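Local coordinates for protein YrbA (Sinorhizobium meliloti 2011, PDB 5NFM) that is a BolA-family protein that binds divalent metal cations such as copper through two conserved histidines, at residues D29-E34 / G58-I63. Numbering follows the deposited sequence.
With LI (lithium ion), chain B; CU (copper (II) ion), chain C.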
ATOM      1  N   ASP A  29       6.250  -9.624   8.941  1.00  3.52           N
ATOM      2  CA  ASP A  29       6.795 -10.126   7.684  1.00  3.50           C
ATOM      3  C   ASP A  29       5.814  -9.896   6.531  1.00  3.07           C
ATOM      4  O   ASP A  29       6.124  -9.174   5.574  1.00  4.18           O
ATOM      5  CB  ASP A  29       7.118 -11.620   7.857  1.00  4.43           C
ATOM      6  CG  ASP A  29       7.730 -12.246   6.624  1.00  5.41           C
ATOM      7  OD1 ASP A  29       8.394 -11.525   5.851  1.00  7.89           O
ATOM      8  OD2 ASP A  29       7.551 -13.472   6.440  1.00  7.59           O
ATOM      9  N   HIS A  30       4.633 -10.508   6.612  1.00  2.36           N
ATOM     10  CA  HIS A  30       3.600 -10.367   5.594  1.00  2.09           C
ATOM     11  C   HIS A  30       2.473  -9.491   6.128  1.00  2.21           C
ATOM     12  O   HIS A  30       2.056  -9.624   7.293  1.00  2.72           O
ATOM     13  CB  HIS A  30       3.044 -11.731   5.187  1.00  2.62           C
ATOM     14  CG  HIS A  30       4.047 -12.599   4.488  1.00  2.68           C
ATOM     15  ND1 HIS A  30       3.785 -13.915   4.198  1.00  3.21           N
ATOM     16  CD2 HIS A  30       5.297 -12.350   4.010  1.00  2.82           C
ATOM     17  CE1 HIS A  30       4.829 -14.444   3.582  1.00  3.47           C
ATOM     18  NE2 HIS A  30       5.767 -13.520   3.457  1.00  2.94           N
ATOM     19  N   TYR A  31       1.974  -8.618   5.247  1.00  2.48           N
ATOM     20  CA  TYR A  31       1.024  -7.576   5.589  1.00  2.64           C
ATOM     21  C   TYR A  31      -0.068  -7.508   4.530  1.00  2.77           C
ATOM     22  O   TYR A  31       0.085  -8.015   3.410  1.00  2.96           O
ATOM     23  CB  TYR A  31       1.723  -6.205   5.636  1.00  3.50           C
ATOM     24  CG  TYR A  31       2.820  -6.077   6.674  1.00  3.34           C
ATOM     25  CD1 TYR A  31       4.095  -6.577   6.439  1.00  4.06           C
ATOM     26  CD2 TYR A  31       2.590  -5.439   7.889  1.00  3.69           C
ATOM     27  CE1 TYR A  31       5.112  -6.440   7.377  1.00  4.70           C
ATOM     28  CE2 TYR A  31       3.604  -5.298   8.834  1.00  4.28           C
ATOM     29  CZ  TYR A  31       4.863  -5.801   8.568  1.00  4.12           C
ATOM     30  OH  TYR A  31       5.885  -5.662   9.480  1.00  5.69           O
ATOM     31  N   ALA A  32      -1.168  -6.849   4.897  1.00  3.49           N
ATOM     32  CA  ALA A  32      -2.182  -6.426   3.950  1.00  3.80           C
ATOM     33  C   ALA A  32      -2.368  -4.923   4.116  1.00  4.70           C
ATOM     34  O   ALA A  32      -2.277  -4.393   5.224  1.00  7.73           O
ATOM     35  CB  ALA A  32      -3.501  -7.162   4.184  1.00  6.40           C
ATOM     36  N   ALA A  33      -2.598  -4.238   3.004  1.00  4.26           N
ATOM     37  CA  ALA A  33      -2.799  -2.793   2.999  1.00  5.00           C
ATOM     38  C   ALA A  33      -4.048  -2.447   2.206  1.00  4.33           C
ATOM     39  O   ALA A  33      -4.228  -2.932   1.086  1.00  5.18           O
ATOM     40  CB  ALA A  33      -1.603  -2.061   2.383  1.00  7.10           C
ATOM     41  N   GLU A  34      -4.893  -1.593   2.784  1.00  3.54           N
ATOM     42  CA  GLU A  34      -5.951  -0.922   2.045  1.00  3.24           C
ATOM     43  C   GLU A  34      -5.516   0.519   1.817  1.00  2.91           C
ATOM     44  O   GLU A  34      -5.091   1.195   2.759  1.00  4.56           O
ATOM     45  CB  GLU A  34      -7.282  -0.946   2.789  1.00  4.74           C
ATOM     46  CG  GLU A  34      -8.368  -0.268   1.980  1.00  9.12           C
ATOM     47  CD  GLU A  34      -9.727  -0.377   2.605  1.00 11.71           C
ATOM     48  OE1 GLU A  34      -9.836  -0.865   3.751  1.00 15.87           O
ATOM     49  OE2 GLU A  34     -10.694   0.027   1.934  1.00 13.03           O
ATOM     50  N   GLY A  58      10.929  -0.017  -3.614  1.00  4.02           N
ATOM     51  CA  GLY A  58      11.795  -1.178  -3.507  1.00  5.53           C
ATOM     52  C   GLY A  58      12.295  -1.469  -2.110  1.00  5.46           C
ATOM     53  O   GLY A  58      13.156  -2.338  -1.943  1.00  7.77           O
ATOM     54  N   ASN A  59      11.779  -0.782  -1.096  1.00  4.71           N
ATOM     55  CA  ASN A  59      12.284  -0.944   0.261  1.00  5.26           C
ATOM     56  C   ASN A  59      11.781  -2.199   0.960  1.00  5.26           C
ATOM     57  O   ASN A  59      12.334  -2.569   2.004  1.00  7.51           O
ATOM     58  CB  ASN A  59      11.933   0.286   1.090  1.00  6.54           C
ATOM     59  CG  ASN A  59      12.802   1.468   0.737  1.00 15.13           C
ATOM     60  OD1 ASN A  59      14.018   1.338   0.635  1.00 20.18           O
ATOM     61  ND2 ASN A  59      12.194   2.617   0.526  1.00 33.30           N
ATOM     62  N   MET A  60      10.760  -2.856   0.419  1.00  4.69           N
ATOM     63  CA  MET A  60      10.149  -4.024   1.041  1.00  5.02           C
ATOM     64  C   MET A  60      10.423  -5.241   0.157  1.00  4.91           C
ATOM     65  O   MET A  60       9.829  -5.391  -0.916  1.00  5.35           O
ATOM     66  CB  MET A  60       8.652  -3.789   1.222  1.00  5.33           C
ATOM     67  CG  MET A  60       7.947  -4.897   1.965  1.00  5.96           C
ATOM     68  SD  MET A  60       6.203  -4.511   2.127  1.00  8.41           S
ATOM     69  CE  MET A  60       5.697  -5.811   3.254  1.00 10.34           C
ATOM     70  N   GLY A  61      11.319  -6.114   0.605  1.00  6.70           N
ATOM     71  CA  GLY A  61      11.609  -7.313  -0.163  1.00  6.99           C
ATOM     72  C   GLY A  61      10.377  -8.194  -0.296  1.00  5.61           C
ATOM     73  O   GLY A  61       9.552  -8.290   0.614  1.00  7.07           O
ATOM     74  N   GLY A  62      10.246  -8.836  -1.452  1.00  5.62           N
ATOM     75  CA  GLY A  62       9.147  -9.763  -1.669  1.00  5.22           C
ATOM     76  C   GLY A  62       7.775  -9.125  -1.650  1.00  3.66           C
ATOM     77  O   GLY A  62       6.783  -9.814  -1.395  1.00  3.55           O
ATOM     78  N   ILE A  63       7.686  -7.832  -1.979  1.00  3.76           N
ATOM     79  CA  ILE A  63       6.446  -7.073  -1.847  1.00  2.86           C
ATOM     80  C   ILE A  63       5.294  -7.710  -2.625  1.00  2.54           C
ATOM     81  O   ILE A  63       4.137  -7.619  -2.198  1.00  2.79           O
ATOM     82  CB  ILE A  63       6.696  -5.601  -2.253  1.00  2.95           C
ATOM     83  CG1 ILE A  63       5.478  -4.740  -1.929  1.00  3.00           C
ATOM     84  CG2 ILE A  63       7.083  -5.483  -3.729  1.00  4.96           C
ATOM     85  CD1 ILE A  63       5.757  -3.243  -2.057  1.00  3.94           C
TER
HETATM   86 LI    LI B 101       2.415 -10.361   9.040  1.00  2.93          LI
HETATM   87 CU    CU C 102       7.499 -13.864   2.508  1.00  4.14          CU
HETATM   88  O   HOH W   1       8.621 -11.864   3.261  1.00  8.07           O
HETATM   89  O   HOH W   2       8.281 -14.563   4.235  1.00  8.45           O
HETATM   90  O   HOH W   3       7.105 -16.245   2.210  1.00 10.11           O
HETATM   91  O   HOH W   4       9.396 -14.182   1.880  1.00 10.31           O
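The terminal methyl of M60, CE, meets the ring of Y31 at CD1, 3.6 Å away and at a slant to the ring, and lies 4.1 Å from the backbone O of D29. The nearest CA atoms, of D29 and M60, are 9.6 Å apart; the unbranched M60 chain, with CG anti to the backbone N (chi1 -175°) and extended beyond, is long enough to carry CE from loop to strand. I6 of helix 5-13 and L67 of strand 67-72 also touch M60, placing CE in a small, mostly apolar cluster at the surface. Y31, CG anti to its carbonyl carbon (chi1 -62°), suits this place with a broad ring that also reaches I6 and both neighbouring strands. In this BolA-like fold, 31-36 is the central strand, antiparallel to 18-23 and parallel to 67-72, while the loop through G62 leads into helix 63-66. A type II turn from M60 to I63 makes that entry; G62, its third residue and the helix N-cap, has the positive phi that glycine tolerates easily. H30 offers copper an imidazole nitrogen, NE2, at 2.0 Å, with H65 of helix 63-66 and four waters completing the site. D29 suits the second shell because its carboxylate has two acceptors: OD1 and OD2 each accept a 2.6 Å hydrogen bond, from copper-bound waters 1 and 2 respectively, and OD2 sits 3.3 Å above the H30 ring plane, toward its rim. The backbone O of H30 binds lithium, together with D23, L24 and D27.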